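Local coordinates for protein ornithine carbamoyltransferase (Giardia intestinalis, PDB 3GRF) that probably catalyses carbamoyl transfer between carbamoyl phosphate and ornithine, as part of the arginine degradation pathway of this parasite, at residues Lys146-Ala151 against Arg276-Asn281; Gly153-Ser156 against Gly161-Phe164; Phe164-Asp169 against Tyr176-Gly181; Asp236-Asp241 against Ala271-Arg276; Asn281-Thr286 against Ser294-Pro299. All blocks are in the same frame, centred on the assembly; numbering follows the deposited sequence.

Overall arrangement
The five contacts gather round the five-stranded parallel sheet, through its strands and the loops and helices beside it. Strands 164-167, 237-240 and 278-281 are neighbours in the sheet and carry contacts 3, 4 and 1. Contacts 1 and 4, with centres about 9 Å apart, share Arg276. Contact 2, whose centre is also about 9 Å from that of contact 1, lies in the loop linking helix 135-151 to strand 164-167, and it ends at Phe164, where contact 3 begins. Contact 5 continues from strand 278-281, sharing Asn281 with contact 1, and its centre is about 12 Å from that of contact 4. It carries the Cys-Leu-Pro sequence that in related ornithine carbamoyltransferases belongs to the substrate site.

Contact 1 (Lys146-Ala151 against Arg276-Asn281); sequences KEKFTA and RSIFMN
Two first torsions bring Phe149 and Ile278 together. Phe149 has CG anti to its carbonyl carbon (chi1 -75°), which sends the ring from the helix toward the strand. Ile278 holds CG1 between its backbone N and carbonyl carbon (chi1 67°), and an extended chi2 of 177° then carries CD1 out to meet the ring. The two side chains approach from opposite directions, with Phe149 CE1 4.0 Å from Ile278 CD1. The same methyl lies 4.1 Å from Lys148 CB, so it packs against two successive residues of the helix. Lys148 supplies only the start of its chain; its ammonium group turns away to a salt bridge with Asp305. On the ring's other side, Phe149 CE2 is 3.6 Å from Arg276 CG and equally close to Arg276 O. The bent arginine chain crosses the phenylalanine at about a right angle, while its charged end goes on to acidic partners, Glu154 and Asp236. Carbon contacts dominate, with Arg276 O the one polar atom against the ring. It is the helix-on-sheet packing of an alpha/beta domain of the Rossmann type, with helix 135-151 lying against strand 278-281 at one end of this chain's parallel sheet.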
# COMPACT_ATOMS: atom_id res chain seq x y z
N LYS A 146 -18.07 -2.20 -26.97
CA LYS A 146 -17.99 -3.45 -27.76
C LYS A 146 -18.65 -4.64 -27.10
O LYS A 146 -19.28 -5.47 -27.76
CB LYS A 146 -16.53 -3.85 -28.11
CG LYS A 146 -16.47 -5.31 -28.70
CD LYS A 146 -15.15 -5.51 -29.44
CE LYS A 146 -15.17 -6.81 -30.23
NZ LYS A 146 -13.78 -6.96 -30.75
N GLU A 147 -18.41 -4.77 -25.80
CA GLU A 147 -19.00 -5.79 -24.94
C GLU A 147 -20.51 -5.77 -24.96
O GLU A 147 -21.13 -6.77 -25.21
CB GLU A 147 -18.56 -5.53 -23.51
CG GLU A 147 -18.82 -6.70 -22.60
CD GLU A 147 -18.37 -6.43 -21.19
OE1 GLU A 147 -18.59 -5.31 -20.69
OE2 GLU A 147 -17.80 -7.34 -20.57
N LYS A 148 -21.09 -4.62 -24.64
CA LYS A 148 -22.54 -4.48 -24.63
C LYS A 148 -23.20 -4.81 -25.97
O LYS A 148 -24.09 -5.66 -26.02
CB LYS A 148 -22.97 -3.08 -24.15
CG LYS A 148 -22.62 -2.85 -22.71
CD LYS A 148 -23.36 -3.84 -21.80
CE LYS A 148 -22.59 -4.04 -20.48
NZ LYS A 148 -23.25 -5.05 -19.58
N PHE A 149 -22.76 -4.15 -27.04
CA PHE A 149 -23.37 -4.33 -28.35
C PHE A 149 -23.16 -5.72 -28.94
O PHE A 149 -24.04 -6.25 -29.60
CB PHE A 149 -22.91 -3.22 -29.29
CG PHE A 149 -23.58 -1.90 -29.00
CD1 PHE A 149 -22.85 -0.84 -28.50
CD2 PHE A 149 -24.95 -1.74 -29.19
CE1 PHE A 149 -23.47 0.40 -28.23
CE2 PHE A 149 -25.58 -0.52 -28.92
CZ PHE A 149 -24.84 0.57 -28.44
N THR A 150 -22.02 -6.34 -28.64
CA THR A 150 -21.74 -7.71 -29.10
C THR A 150 -22.70 -8.74 -28.48
O THR A 150 -23.09 -9.70 -29.15
CB THR A 150 -20.28 -8.12 -28.81
OG1 THR A 150 -19.42 -7.40 -29.69
CG2 THR A 150 -20.05 -9.60 -29.02
N ALA A 151 -23.08 -8.53 -27.23
CA ALA A 151 -23.95 -9.48 -26.53
C ALA A 151 -25.41 -9.39 -26.99
O ALA A 151 -26.13 -10.39 -27.07
CB ALA A 151 -23.83 -9.30 -25.02
N ARG A 276 -31.64 0.50 -29.55
CA ARG A 276 -30.51 -0.25 -28.95
C ARG A 276 -29.63 0.61 -28.00
O ARG A 276 -28.71 0.11 -27.36
CB ARG A 276 -29.63 -0.84 -30.07
CG ARG A 276 -28.63 0.16 -30.63
CD ARG A 276 -28.50 0.18 -32.13
NE ARG A 276 -27.59 -0.82 -32.64
CZ ARG A 276 -26.71 -0.66 -33.64
NH1 ARG A 276 -26.53 0.50 -34.28
NH2 ARG A 276 -25.96 -1.68 -33.98
N SER A 277 -29.89 1.93 -27.90
CA SER A 277 -28.94 2.82 -27.25
C SER A 277 -28.56 2.38 -25.85
O SER A 277 -29.28 1.61 -25.19
CB SER A 277 -29.43 4.28 -27.24
OG SER A 277 -30.65 4.40 -26.55
N ILE A 278 -27.40 2.84 -25.41
CA ILE A 278 -27.01 2.63 -24.04
C ILE A 278 -26.60 3.99 -23.50
O ILE A 278 -26.31 4.88 -24.27
CB ILE A 278 -25.91 1.55 -23.87
CG1 ILE A 278 -24.58 1.99 -24.46
CG2 ILE A 278 -26.35 0.16 -24.46
CD1 ILE A 278 -23.44 0.97 -24.25
N PHE A 279 -26.60 4.13 -22.19
CA PHE A 279 -26.19 5.37 -21.51
C PHE A 279 -24.91 5.07 -20.66
O PHE A 279 -24.83 4.04 -19.97
CB PHE A 279 -27.34 5.89 -20.62
CG PHE A 279 -26.90 6.94 -19.70
CD1 PHE A 279 -26.77 8.26 -20.16
CD2 PHE A 279 -26.51 6.62 -18.40
CE1 PHE A 279 -26.27 9.26 -19.31
CE2 PHE A 279 -26.01 7.62 -17.52
CZ PHE A 279 -25.88 8.92 -17.98
N MET A 280 -23.90 5.96 -20.75
CA MET A 280 -22.61 5.83 -20.08
C MET A 280 -22.28 7.12 -19.32
O MET A 280 -22.72 8.19 -19.74
CB MET A 280 -21.55 5.61 -21.14
CG MET A 280 -21.76 4.32 -21.88
SD MET A 280 -20.44 3.88 -23.04
CE MET A 280 -19.15 3.22 -21.98
N ASN A 281 -21.51 7.01 -18.23
CA ASN A 281 -20.98 8.16 -17.44
C ASN A 281 -19.78 7.56 -16.69
O ASN A 281 -19.92 6.55 -15.94
CB ASN A 281 -22.09 8.69 -16.47
CG ASN A 281 -21.65 9.87 -15.56
OD1 ASN A 281 -22.48 10.66 -15.13
ND2 ASN A 281 -20.37 9.98 -15.26

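Contact 2 (Gly153-Ser156 against Gly161-Phe164)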
# COMPACT_ATOMS: atom_id res chain seq x y z
N GLY A 153 -25.99 -8.66 -30.06
CA GLY A 153 -25.90 -8.97 -31.48
C GLY A 153 -25.97 -7.76 -32.41
O GLY A 153 -26.36 -7.88 -33.57
N GLU A 154 -25.58 -6.59 -31.89
CA GLU A 154 -25.58 -5.32 -32.62
C GLU A 154 -24.19 -4.86 -33.09
O GLU A 154 -23.97 -3.66 -33.37
CB GLU A 154 -26.18 -4.25 -31.73
CG GLU A 154 -27.60 -4.51 -31.28
CD GLU A 154 -28.64 -4.15 -32.33
OE1 GLU A 154 -29.86 -4.32 -32.05
OE2 GLU A 154 -28.25 -3.71 -33.44
N PHE A 155 -23.24 -5.80 -33.16
CA PHE A 155 -21.83 -5.44 -33.48
C PHE A 155 -21.32 -6.03 -34.81
O PHE A 155 -20.10 -6.19 -34.99
CB PHE A 155 -20.89 -5.86 -32.34
CG PHE A 155 -19.66 -4.95 -32.16
CD1 PHE A 155 -19.80 -3.65 -31.67
CD2 PHE A 155 -18.38 -5.42 -32.44
CE1 PHE A 155 -18.69 -2.83 -31.49
CE2 PHE A 155 -17.25 -4.60 -32.23
CZ PHE A 155 -17.41 -3.30 -31.77
N SER A 156 -22.23 -6.33 -35.74
CA SER A 156 -21.81 -6.77 -37.09
C SER A 156 -20.98 -5.72 -37.81
O SER A 156 -20.02 -6.05 -38.52
CB SER A 156 -23.02 -7.09 -37.96
OG SER A 156 -23.61 -8.28 -37.52
N GLY A 161 -20.49 1.36 -36.98
CA GLY A 161 -21.94 1.62 -37.01
C GLY A 161 -22.52 2.23 -35.75
O GLY A 161 -23.67 2.65 -35.73
N ILE A 162 -21.71 2.28 -34.68
CA ILE A 162 -22.18 2.78 -33.39
C ILE A 162 -22.04 4.28 -33.41
O ILE A 162 -20.92 4.79 -33.42
CB ILE A 162 -21.39 2.21 -32.17
CG1 ILE A 162 -21.35 0.70 -32.18
CG2 ILE A 162 -22.11 2.60 -30.86
CD1 ILE A 162 -22.72 0.09 -32.44
N LYS A 163 -23.16 4.99 -33.44
CA LYS A 163 -23.14 6.46 -33.38
C LYS A 163 -23.01 6.86 -31.91
O LYS A 163 -23.75 6.34 -31.08
CB LYS A 163 -24.41 7.06 -33.99
CG LYS A 163 -24.60 6.86 -35.51
CD LYS A 163 -25.64 5.77 -35.76
CE LYS A 163 -26.39 5.97 -37.05
NZ LYS A 163 -27.72 6.58 -36.71
N PHE A 164 -22.07 7.76 -31.58
CA PHE A 164 -21.73 8.08 -30.20
C PHE A 164 -22.08 9.57 -29.95
O PHE A 164 -21.83 10.42 -30.80
CB PHE A 164 -20.24 7.79 -29.95
CG PHE A 164 -19.77 8.16 -28.54
CD1 PHE A 164 -19.74 7.22 -27.53
CD2 PHE A 164 -19.37 9.48 -28.25
CE1 PHE A 164 -19.31 7.56 -26.26
CE2 PHE A 164 -18.95 9.82 -27.01
CZ PHE A 164 -18.93 8.88 -26.00
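Ile162 meets Phe155 and the carbonyl of Glu154 across the loop that leads from helix 135-151 into strand 164-167. The loop begins with a Schellman motif: Gly153, with a positive phi of 66°, is the first residue to leave helical geometry, and two bonds reach back into the last turn. The chain then doubles back, and the packed part of the contact rests on the isoleucine. Its CG1 branch lies anti to the carbonyl carbon (chi1 -54°), and a bent chi2 of -48° completes the path that brings CD1 to the backbone O of Glu154. Ile162 is buried, also touching Phe149 of the helix and Val237 of the sheet. The end of the Phe155 side chain comes nearer to Ile162 than its base does; its ring packs on the Lys146 chain and its CB on Thr150, and the ring makes an edge-to-face stack with Phe159.

The other side is much looser. Gly153 and Ser156 are exposed and do not touch 161-164, and the two segments bury only 78 Å² between them. The Glu154 carboxylate is salt-bridged to Arg276, and the residue meets Ile162 through its backbone O. Even the packed side is not tight: Phe155 CE1 stands 4.5 Å from Ile162 CG1, and the closest approach is that of Ile162 CD1 to Glu154 O, at 4.1 Å.

Contact 3 (Phe164-Asp169 against Tyr176-Gly181); sequences FAYCGD and YDLMRG
Asp177 OD1, on the residue just before the Leu178 that meets the strand, is gripped by two donors, Arg180 NH1 at 2.8 Å and the backbone N of Ile13. The oxygen lies in the guanidinium plane, whereas the nitrogen stands above the carboxylate plane. Tyr176 CB sits over one face of the Arg180 guanidinium, offset toward its margin, 3.4 Å above the plane. Arg180 has further partners in Glu208, through NE, and Phe132 O, through NH1.

Strand 164-167 and helix 173-185 are the first two elements of a beta-alpha-beta unit completed by strand 188-192, and Leu178 is the helix residue that covers the strand. Phe164 and Tyr166, two positions apart, put their rings on the same side of the strand and receive it together. The leucine crosses Phe164 at about a right angle, with its branch point foremost: Leu178 CG is 3.4 Å from Phe164 CZ, a close approach for two carbons. Leu178 CD2 then lies 4.0 Å from Phe164 CZ and 4.4 Å from Tyr166 CD2, and so spans both rings. Leu178 has unusual torsions, chi1 -112° and a nearly eclipsed chi2 of 3°, so the close approach may reflect either real strain or imperfect placement of the branch. Cys167, also on the strand, is joined to Cys228 by a disulfide. Contacts between strand and helix here are carbon to carbon and so directionless, while the hydroxyl of Tyr166 finds its partner in Asp241, outside the pair.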
# COMPACT_ATOMS: atom_id res chain seq x y z
N PHE A 164 -22.07 7.76 -31.58
CA PHE A 164 -21.73 8.08 -30.20
C PHE A 164 -22.08 9.57 -29.95
O PHE A 164 -21.83 10.42 -30.80
CB PHE A 164 -20.24 7.79 -29.95
CG PHE A 164 -19.77 8.16 -28.54
CD1 PHE A 164 -19.74 7.22 -27.53
CD2 PHE A 164 -19.37 9.48 -28.25
CE1 PHE A 164 -19.31 7.56 -26.26
CE2 PHE A 164 -18.95 9.82 -27.01
CZ PHE A 164 -18.93 8.88 -26.00
N ALA A 165 -22.68 9.89 -28.81
CA ALA A 165 -22.80 11.33 -28.45
C ALA A 165 -22.33 11.66 -27.03
O ALA A 165 -22.64 10.91 -26.12
CB ALA A 165 -24.25 11.83 -28.65
N TYR A 166 -21.59 12.77 -26.87
CA TYR A 166 -21.14 13.25 -25.59
C TYR A 166 -22.03 14.47 -25.31
O TYR A 166 -22.22 15.29 -26.21
CB TYR A 166 -19.65 13.68 -25.55
CG TYR A 166 -19.36 14.26 -24.19
CD1 TYR A 166 -19.51 15.65 -23.92
CD2 TYR A 166 -19.06 13.42 -23.14
CE1 TYR A 166 -19.35 16.12 -22.62
CE2 TYR A 166 -18.89 13.89 -21.85
CZ TYR A 166 -19.06 15.25 -21.60
OH TYR A 166 -18.88 15.73 -20.33
N CYS A 167 -22.62 14.55 -24.11
CA CYS A 167 -23.50 15.70 -23.76
C CYS A 167 -22.89 16.40 -22.58
O CYS A 167 -22.44 15.75 -21.66
CB CYS A 167 -24.94 15.28 -23.44
SG CYS A 167 -25.97 15.03 -24.89
N GLY A 168 -22.91 17.74 -22.59
CA GLY A 168 -22.44 18.46 -21.42
C GLY A 168 -21.29 19.39 -21.69
O GLY A 168 -21.08 19.83 -22.83
N ASP A 169 -20.58 19.71 -20.62
CA ASP A 169 -19.36 20.50 -20.67
C ASP A 169 -18.29 19.80 -21.46
O ASP A 169 -17.77 18.73 -21.05
CB ASP A 169 -18.81 20.75 -19.27
CG ASP A 169 -17.69 21.76 -19.28
OD1 ASP A 169 -17.27 22.20 -20.39
OD2 ASP A 169 -17.23 22.10 -18.18
N TYR A 176 -12.37 15.35 -24.75
CA TYR A 176 -11.17 15.29 -25.61
C TYR A 176 -10.78 13.87 -25.93
O TYR A 176 -10.58 13.51 -27.08
CB TYR A 176 -9.98 15.99 -24.97
CG TYR A 176 -10.22 17.49 -24.76
CD1 TYR A 176 -9.30 18.25 -24.06
CD2 TYR A 176 -11.39 18.11 -25.24
CE1 TYR A 176 -9.52 19.63 -23.83
CE2 TYR A 176 -11.62 19.52 -25.03
CZ TYR A 176 -10.68 20.25 -24.33
OH TYR A 176 -10.90 21.61 -24.12
N ASP A 177 -10.63 13.06 -24.90
CA ASP A 177 -10.13 11.70 -25.15
C ASP A 177 -11.18 10.79 -25.80
O ASP A 177 -10.82 9.87 -26.54
CB ASP A 177 -9.54 11.11 -23.84
CG ASP A 177 -8.09 10.65 -23.98
OD1 ASP A 177 -7.43 10.85 -25.01
OD2 ASP A 177 -7.60 10.05 -23.01
N LEU A 178 -12.51 11.04 -25.57
CA LEU A 178 -13.61 10.27 -26.24
C LEU A 178 -13.59 10.62 -27.74
O LEU A 178 -13.70 9.72 -28.58
CB LEU A 178 -14.98 10.63 -25.63
CG LEU A 178 -15.80 9.61 -24.81
CD1 LEU A 178 -15.04 8.28 -24.65
CD2 LEU A 178 -16.14 10.18 -23.43
N MET A 179 -13.47 11.91 -28.05
CA MET A 179 -13.38 12.34 -29.45
C MET A 179 -12.22 11.65 -30.14
O MET A 179 -12.38 11.15 -31.27
CB MET A 179 -13.18 13.85 -29.52
CG MET A 179 -14.41 14.68 -29.03
SD MET A 179 -13.93 16.40 -28.67
CE MET A 179 -13.44 16.99 -30.28
N ARG A 180 -11.05 11.61 -29.48
CA ARG A 180 -9.89 10.87 -30.03
C ARG A 180 -10.16 9.37 -30.22
O ARG A 180 -9.72 8.80 -31.22
CB ARG A 180 -8.62 11.06 -29.17
CG ARG A 180 -8.01 12.51 -29.10
CD ARG A 180 -6.99 12.60 -27.95
NE ARG A 180 -6.70 14.01 -27.54
CZ ARG A 180 -6.70 14.46 -26.28
NH1 ARG A 180 -7.02 13.65 -25.28
NH2 ARG A 180 -6.42 15.73 -26.00
N GLY A 181 -10.80 8.72 -29.24
CA GLY A 181 -11.10 7.27 -29.36
C GLY A 181 -12.01 7.01 -30.55
O GLY A 181 -11.75 6.12 -31.35

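Contact 4 (Asp236-Asp241 against Ala271-Arg276)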
# COMPACT_ATOMS: atom_id res chain seq x y z
N ASP A 236 -26.42 5.81 -30.67
CA ASP A 236 -26.44 4.49 -30.03
C ASP A 236 -25.85 4.51 -28.62
O ASP A 236 -26.01 3.56 -27.85
CB ASP A 236 -25.68 3.48 -30.89
CG ASP A 236 -26.23 3.38 -32.29
OD1 ASP A 236 -25.50 3.74 -33.24
OD2 ASP A 236 -27.38 2.94 -32.44
N VAL A 237 -25.12 5.58 -28.29
CA VAL A 237 -24.47 5.73 -26.99
C VAL A 237 -24.68 7.19 -26.62
O VAL A 237 -24.43 8.06 -27.45
CB VAL A 237 -22.94 5.50 -27.00
CG1 VAL A 237 -22.36 5.67 -25.54
CG2 VAL A 237 -22.61 4.12 -27.57
N VAL A 238 -25.14 7.41 -25.39
CA VAL A 238 -25.16 8.76 -24.85
C VAL A 238 -24.32 8.83 -23.58
O VAL A 238 -24.58 8.16 -22.59
CB VAL A 238 -26.58 9.22 -24.52
CG1 VAL A 238 -26.56 10.67 -23.93
CG2 VAL A 238 -27.48 9.14 -25.76
N TYR A 239 -23.31 9.70 -23.60
CA TYR A 239 -22.32 9.64 -22.56
C TYR A 239 -22.32 11.03 -22.00
O TYR A 239 -22.41 12.00 -22.74
CB TYR A 239 -20.99 9.26 -23.22
CG TYR A 239 -19.81 8.92 -22.32
CD1 TYR A 239 -19.31 9.83 -21.40
CD2 TYR A 239 -19.17 7.73 -22.47
CE1 TYR A 239 -18.20 9.54 -20.62
CE2 TYR A 239 -18.07 7.44 -21.74
CZ TYR A 239 -17.61 8.33 -20.79
OH TYR A 239 -16.50 8.01 -20.06
N THR A 240 -22.26 11.13 -20.67
CA THR A 240 -22.10 12.42 -20.01
C THR A 240 -21.20 12.29 -18.81
O THR A 240 -20.82 11.19 -18.41
CB THR A 240 -23.46 13.05 -19.66
OG1 THR A 240 -23.24 14.42 -19.26
CG2 THR A 240 -24.18 12.27 -18.59
N ASP A 241 -20.77 13.42 -18.25
CA ASP A 241 -20.00 13.31 -17.01
C ASP A 241 -20.09 14.59 -16.20
O ASP A 241 -20.74 15.52 -16.62
CB ASP A 241 -18.55 12.79 -17.27
CG ASP A 241 -17.52 13.88 -17.59
OD1 ASP A 241 -16.36 13.73 -17.16
OD2 ASP A 241 -17.83 14.87 -18.27
N ALA A 271 -35.16 9.36 -25.13
CA ALA A 271 -36.26 9.05 -26.06
C ALA A 271 -35.99 9.36 -27.53
O ALA A 271 -36.71 8.89 -28.39
CB ALA A 271 -37.59 9.71 -25.59
N VAL A 272 -34.93 10.14 -27.82
CA VAL A 272 -34.67 10.41 -29.23
C VAL A 272 -33.58 9.52 -29.82
O VAL A 272 -33.29 9.55 -31.01
CB VAL A 272 -34.34 11.89 -29.51
CG1 VAL A 272 -35.51 12.78 -29.08
CG2 VAL A 272 -33.07 12.32 -28.79
N THR A 273 -32.95 8.69 -28.96
CA THR A 273 -31.85 7.84 -29.40
C THR A 273 -32.35 6.54 -30.04
O THR A 273 -33.56 6.29 -30.13
CB THR A 273 -30.88 7.58 -28.27
OG1 THR A 273 -31.47 6.70 -27.31
CG2 THR A 273 -30.49 8.89 -27.61
N SER A 274 -31.44 5.70 -30.50
CA SER A 274 -31.82 4.43 -31.10
C SER A 274 -32.49 3.52 -30.08
O SER A 274 -32.35 3.74 -28.87
CB SER A 274 -30.59 3.75 -31.71
OG SER A 274 -29.88 3.00 -30.74
N LYS A 275 -33.20 2.51 -30.56
CA LYS A 275 -33.83 1.57 -29.68
C LYS A 275 -32.80 0.73 -28.92
O LYS A 275 -33.05 0.30 -27.79
CB LYS A 275 -34.83 0.69 -30.46
CG LYS A 275 -36.23 0.65 -29.86
CD LYS A 275 -37.13 1.79 -30.39
CE LYS A 275 -38.61 1.49 -30.13
NZ LYS A 275 -39.19 0.52 -31.13
N ARG A 276 -31.64 0.50 -29.55
CA ARG A 276 -30.51 -0.25 -28.95
C ARG A 276 -29.63 0.61 -28.00
O ARG A 276 -28.71 0.11 -27.36
CB ARG A 276 -29.63 -0.84 -30.07
CG ARG A 276 -28.63 0.16 -30.63
CD ARG A 276 -28.50 0.18 -32.13
NE ARG A 276 -27.59 -0.82 -32.64
CZ ARG A 276 -26.71 -0.66 -33.64
NH1 ARG A 276 -26.53 0.50 -34.28
NH2 ARG A 276 -25.96 -1.68 -33.98
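Asp236, just before strand 237-240, makes the polar part of this contact. Its CG lies anti to the carbonyl carbon (chi1 -57°), which brings OD2 round to Ser274 and Arg276. Ser274 OG donates to Asp236 OD2 over 3.0 Å, arriving on the anti side and somewhat out of the carboxylate plane. Arg276 NH1 comes from the opposite face, 3.2 Å from Asp236 OD2 and well above the plane, in a salt bridge whose N-H...O angle is 145°. With the carboxylate and guanidinium planes 87° apart and NH1 bonded to OD2 alone, the bridge is single-point and not a flat two-pronged one. Arg276 CD also lies close, 3.0 Å from Asp236 OD2, while Arg276 NE is salt-bridged to Glu154. The second oxygen, OD1, takes the backbone N of Lys163, so the buried carboxylate ties its own strand start to the 271-276 loop and to Lys163.

Val237 points away from the 271-276 loop and packs on Phe149 and Met280. This alternation belongs to the parallel sheet of the Rossmann-like ornithine-binding domain, in which 237-240 runs between 164-167 and 278-281. Val238 returns to the loop side: its CG2 methyl lies 3.5 Å from Thr273 CG2, the two side chains crossing obliquely. The threonine hydroxyl is turned to Ser277 OG and the carbonyl of Met270, leaving its methyl for the valine; Tyr239, next along, packs on Leu178.

Contact 5 (Asn281-Thr286 against Ser294-Pro299)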
# COMPACT_ATOMS: atom_id res chain seq x y z
N ASN A 281 -21.51 7.01 -18.23
CA ASN A 281 -20.98 8.16 -17.44
C ASN A 281 -19.78 7.56 -16.69
O ASN A 281 -19.92 6.55 -15.94
CB ASN A 281 -22.09 8.69 -16.47
CG ASN A 281 -21.65 9.87 -15.56
OD1 ASN A 281 -22.48 10.66 -15.13
ND2 ASN A 281 -20.37 9.98 -15.26
N CYS A 282 -18.60 8.14 -16.88
CA CYS A 282 -17.39 7.57 -16.30
C CYS A 282 -17.37 7.63 -14.77
O CYS A 282 -16.57 6.95 -14.13
CB CYS A 282 -16.16 8.24 -16.91
SG CYS A 282 -16.14 10.06 -16.80
N LEU A 283 -18.27 8.44 -14.19
CA LEU A 283 -18.38 8.64 -12.72
C LEU A 283 -17.29 9.57 -12.15
O LEU A 283 -16.28 9.79 -12.79
CB LEU A 283 -18.43 7.31 -11.93
CG LEU A 283 -19.54 6.30 -12.29
CD1 LEU A 283 -19.41 4.97 -11.53
CD2 LEU A 283 -20.94 6.92 -12.13
N PRO A 284 -17.52 10.17 -10.96
CA PRO A 284 -18.71 10.16 -10.09
C PRO A 284 -19.96 10.76 -10.74
O PRO A 284 -19.88 11.80 -11.43
CB PRO A 284 -18.26 11.02 -8.90
CG PRO A 284 -17.20 11.88 -9.45
CD PRO A 284 -16.45 11.00 -10.38
N ALA A 285 -21.10 10.09 -10.55
CA ALA A 285 -22.40 10.55 -11.03
C ALA A 285 -23.11 11.44 -10.00
O ALA A 285 -23.20 11.09 -8.82
CB ALA A 285 -23.29 9.35 -11.35
N THR A 286 -23.62 12.58 -10.46
CA THR A 286 -24.53 13.41 -9.66
C THR A 286 -25.93 13.42 -10.29
O THR A 286 -26.18 14.10 -11.30
CB THR A 286 -23.99 14.84 -9.48
OG1 THR A 286 -22.65 14.76 -9.00
CG2 THR A 286 -24.81 15.62 -8.48
N SER A 294 -33.53 8.85 -13.19
CA SER A 294 -34.24 7.93 -14.08
C SER A 294 -33.41 7.40 -15.25
O SER A 294 -33.71 6.34 -15.77
CB SER A 294 -35.50 8.57 -14.64
OG SER A 294 -35.17 9.49 -15.65
N VAL A 295 -32.39 8.14 -15.68
CA VAL A 295 -31.53 7.68 -16.81
C VAL A 295 -30.45 6.79 -16.22
O VAL A 295 -30.29 5.65 -16.62
CB VAL A 295 -30.94 8.87 -17.62
CG1 VAL A 295 -29.95 8.40 -18.70
CG2 VAL A 295 -32.09 9.72 -18.26
N ILE A 296 -29.73 7.30 -15.23
CA ILE A 296 -28.64 6.50 -14.66
C ILE A 296 -29.09 5.23 -13.96
O ILE A 296 -28.36 4.24 -13.95
CB ILE A 296 -27.67 7.33 -13.76
CG1 ILE A 296 -26.49 6.46 -13.25
CG2 ILE A 296 -28.42 8.07 -12.63
CD1 ILE A 296 -25.17 7.21 -13.02
N ASP A 297 -30.29 5.26 -13.40
CA ASP A 297 -30.83 4.10 -12.68
C ASP A 297 -31.85 3.39 -13.56
O ASP A 297 -32.43 2.38 -13.17
CB ASP A 297 -31.46 4.53 -11.35
CG ASP A 297 -30.47 5.22 -10.43
OD1 ASP A 297 -29.27 4.86 -10.39
OD2 ASP A 297 -30.90 6.15 -9.74
N GLY A 298 -32.02 3.89 -14.78
CA GLY A 298 -33.00 3.33 -15.67
C GLY A 298 -32.29 2.25 -16.46
O GLY A 298 -31.12 1.95 -16.21
N PRO A 299 -33.02 1.65 -17.43
CA PRO A 299 -32.62 0.43 -18.15
C PRO A 299 -31.55 0.53 -19.26
O PRO A 299 -31.00 -0.49 -19.68
CB PRO A 299 -33.95 -0.05 -18.74
CG PRO A 299 -34.69 1.23 -19.03
CD PRO A 299 -34.35 2.15 -17.87
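Ile296 pushes the end of its side chain against the methyl of Ala285, where Ile296 CD1 and Ala285 CB are 3.3 Å apart, tighter than ordinary van der Waals contact. The alanine belongs to the loop that follows strand 278-281, whose Cys282-Leu283-Pro284 sequence corresponds to the Cys-Leu-Pro part of the family's His-Cys-Leu-Pro motif, a part of the substrate site in related ornithine carbamoyltransferases. As in those enzymes, the Leu-Pro peptide bond is cis. The contact thus joins this loop to the short helix 293-296.

Two torsions set up the approach. Ile296 holds CG1 anti to its backbone N (chi1 -177°), and a chi2 of 150° keeps the branch extended, so CD1 alone spans the distance to the loop. Beside Ala285, Leu283 bends the end of its side chain in the same direction and brings a second apolar group to the isoleucine. Ile296 is buried and also touches Phe279, Gln291 and Cys303, whereas Leu283 also packs on Ala307 and on Val96 of a second subunit. At Leu283, then, the loop reaches a neighbouring chain as well as the helix. The helix closes at this point with a bond from Gly298 N to Val295 O of 3.1 Å. On the loop side, Leu283 CD2 approaches Ile296 CD1 to 4.3 Å.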